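Local coordinates for sporozoite surface protein 2 (Plasmodium vivax, PDB 4HQO), which probably acts as the adhesive surface receptor through which malaria sporozoites glide, this fragment comprising its metal-binding von Willebrand factor A and thrombospondin type 1 domains, at residues L21-D26 / I58-N63. The protein carries 4 engineered substitutions. Sequence-based numbering, arbitrary orientation.
With NA (sodium ion), chain G.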
loop_
_atom_site.group_PDB
_atom_site.type_symbol
_atom_site.label_atom_id
_atom_site.label_comp_id
_atom_site.label_asym_id
_atom_site.label_seq_id
_atom_site.Cartn_x
_atom_site.Cartn_y
_atom_site.Cartn_z
ATOM N N LEU A 21 2.488 -0.443 4.639
ATOM C CA LEU A 21 3.119 -1.530 5.379
ATOM C C LEU A 21 2.474 -1.662 6.753
ATOM O O LEU A 21 2.567 -0.764 7.581
ATOM C CB LEU A 21 4.617 -1.265 5.506
ATOM C CG LEU A 21 5.562 -2.422 5.860
ATOM C CD1 LEU A 21 6.993 -2.036 5.493
ATOM C CD2 LEU A 21 5.496 -2.760 7.327
ATOM N N TYR A 22 1.814 -2.789 6.974
ATOM C CA TYR A 22 1.060 -3.026 8.193
ATOM C C TYR A 22 1.908 -3.914 9.086
ATOM O O TYR A 22 2.087 -5.092 8.807
ATOM C CB TYR A 22 -0.276 -3.705 7.861
ATOM C CG TYR A 22 -1.107 -2.955 6.836
ATOM C CD1 TYR A 22 -0.968 -3.213 5.476
ATOM C CD2 TYR A 22 -2.036 -1.995 7.229
ATOM C CE1 TYR A 22 -1.729 -2.532 4.536
ATOM C CE2 TYR A 22 -2.799 -1.307 6.296
ATOM C CZ TYR A 22 -2.641 -1.580 4.949
ATOM O OH TYR A 22 -3.389 -0.894 4.012
ATOM N N LEU A 23 2.467 -3.332 10.139
ATOM C CA LEU A 23 3.340 -4.065 11.043
ATOM C C LEU A 23 2.531 -4.528 12.248
ATOM O O LEU A 23 2.093 -3.707 13.064
ATOM C CB LEU A 23 4.507 -3.178 11.479
ATOM C CG LEU A 23 5.589 -3.742 12.400
ATOM C CD1 LEU A 23 6.081 -5.092 11.912
ATOM C CD2 LEU A 23 6.751 -2.754 12.486
ATOM N N LEU A 24 2.318 -5.839 12.341
ATOM C CA LEU A 24 1.473 -6.421 13.392
ATOM C C LEU A 24 2.382 -7.128 14.391
ATOM O O LEU A 24 3.059 -8.105 14.048
ATOM C CB LEU A 24 0.480 -7.416 12.798
ATOM C CG LEU A 24 -0.323 -6.980 11.563
ATOM C CD1 LEU A 24 -1.318 -8.084 11.129
ATOM C CD2 LEU A 24 -1.050 -5.676 11.828
ATOM N N VAL A 25 2.418 -6.615 15.615
ATOM C CA VAL A 25 3.395 -7.078 16.599
ATOM C C VAL A 25 2.717 -7.859 17.726
ATOM O O VAL A 25 1.809 -7.356 18.393
ATOM C CB VAL A 25 4.223 -5.901 17.182
ATOM C CG1 VAL A 25 5.259 -6.417 18.172
ATOM C CG2 VAL A 25 4.907 -5.113 16.058
ATOM N N ASP A 26 3.148 -9.100 17.909
ATOM C CA ASP A 26 2.632 -9.967 18.970
ATOM C C ASP A 26 3.193 -9.503 20.321
ATOM O O ASP A 26 4.397 -9.597 20.551
ATOM C CB ASP A 26 3.095 -11.397 18.680
ATOM C CG ASP A 26 2.415 -12.452 19.547
ATOM O OD1 ASP A 26 1.973 -12.149 20.684
ATOM O OD2 ASP A 26 2.357 -13.612 19.074
ATOM N N ILE A 58 6.839 4.777 1.352
ATOM C CA ILE A 58 6.380 3.827 2.374
ATOM C C ILE A 58 5.632 4.527 3.511
ATOM O O ILE A 58 6.138 5.479 4.097
ATOM C CB ILE A 58 7.545 2.979 2.928
ATOM C CG1 ILE A 58 8.348 2.380 1.765
ATOM C CG2 ILE A 58 7.014 1.877 3.843
ATOM C CD1 ILE A 58 9.508 1.496 2.185
ATOM N N ASN A 59 4.416 4.063 3.794
ATOM C CA ASN A 59 3.648 4.534 4.947
ATOM C C ASN A 59 3.448 3.375 5.917
ATOM O O ASN A 59 2.996 2.290 5.536
ATOM C CB ASN A 59 2.274 5.074 4.543
ATOM C CG ASN A 59 2.345 6.310 3.650
ATOM O OD1 ASN A 59 3.425 6.752 3.225
ATOM N ND2 ASN A 59 1.178 6.867 3.350
ATOM N N LEU A 60 3.783 3.608 7.175
ATOM C CA LEU A 60 3.738 2.556 8.175
ATOM C C LEU A 60 2.411 2.570 8.938
ATOM O O LEU A 60 1.899 3.629 9.294
ATOM C CB LEU A 60 4.919 2.726 9.142
ATOM C CG LEU A 60 5.046 1.748 10.311
ATOM C CD1 LEU A 60 5.326 0.345 9.796
ATOM C CD2 LEU A 60 6.147 2.210 11.290
ATOM N N TYR A 61 1.845 1.387 9.148
ATOM C CA TYR A 61 0.769 1.197 10.114
ATOM C C TYR A 61 1.323 0.229 11.163
ATOM O O TYR A 61 2.127 -0.648 10.837
ATOM C CB TYR A 61 -0.499 0.647 9.448
ATOM C CG TYR A 61 -1.509 0.043 10.411
ATOM C CD1 TYR A 61 -1.390 -1.276 10.828
ATOM C CD2 TYR A 61 -2.591 0.775 10.869
ATOM C CE1 TYR A 61 -2.289 -1.840 11.687
ATOM C CE2 TYR A 61 -3.513 0.209 11.746
ATOM C CZ TYR A 61 -3.350 -1.103 12.143
ATOM O OH TYR A 61 -4.244 -1.702 12.998
ATOM N N MET A 62 0.937 0.397 12.420
ATOM C CA MET A 62 1.450 -0.508 13.443
ATOM C C MET A 62 0.394 -0.867 14.466
ATOM O O MET A 62 -0.316 -0.000 14.977
ATOM C CB MET A 62 2.686 0.074 14.119
ATOM C CG MET A 62 3.416 -0.882 15.062
ATOM S SD MET A 62 4.837 -0.009 15.812
ATOM C CE MET A 62 5.885 -1.383 16.256
ATOM N N ASN A 63 0.290 -2.164 14.745
ATOM C CA ASN A 63 -0.680 -2.681 15.698
ATOM C C ASN A 63 0.007 -3.624 16.665
ATOM O O ASN A 63 0.816 -4.475 16.265
ATOM C CB ASN A 63 -1.800 -3.446 14.971
ATOM C CG ASN A 63 -3.022 -3.657 15.840
ATOM O OD1 ASN A 63 -3.002 -4.457 16.782
ATOM N ND2 ASN A 63 -4.097 -2.943 15.527
HETATM NA NA NA G . -6.169 -0.485 13.279
#
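L21, L23 and V25 zip onto N59, Y61 and N63 through five backbone hydrogen bonds in parallel register. N59 O takes L21 N at 2.9 Å, Y61 O takes L23 N at 2.8 Å, and N63 O takes V25 N; in return L21 O and L23 O receive Y61 N and N63 N. The V25 N–N63 O bond is nearly straight, 171° at the hydrogen. On the Y22/Y61 face, Y61 OH binds a sodium ion at 2.3 Å, with E71 as the other protein ligand. N63 ND2 donates to the same Y61 OH at 2.8 Å, so ion and amide together fix where the ring ends. Y61 CG lies anti to its backbone N (chi1 163°), which sets the ring beside Y22: CD1 of Y61 meets CD2 of Y22 at 3.7 Å, the planes inclined at 56°. L24 CD2 touches both Y61 CE1 and the CB of N63. Helix 105-117 covers this face. On the other face, L60 CD1 packs against both L21 CD2 and L23 CB, while the extended M62 brings its CE to 3.9 Å from V25 CG2, under L44 of helix 33-49. Strands 19-26 and 58-65 with that helix form a beta-alpha-beta crossover in the Rossmann-like core of the von Willebrand factor A domain.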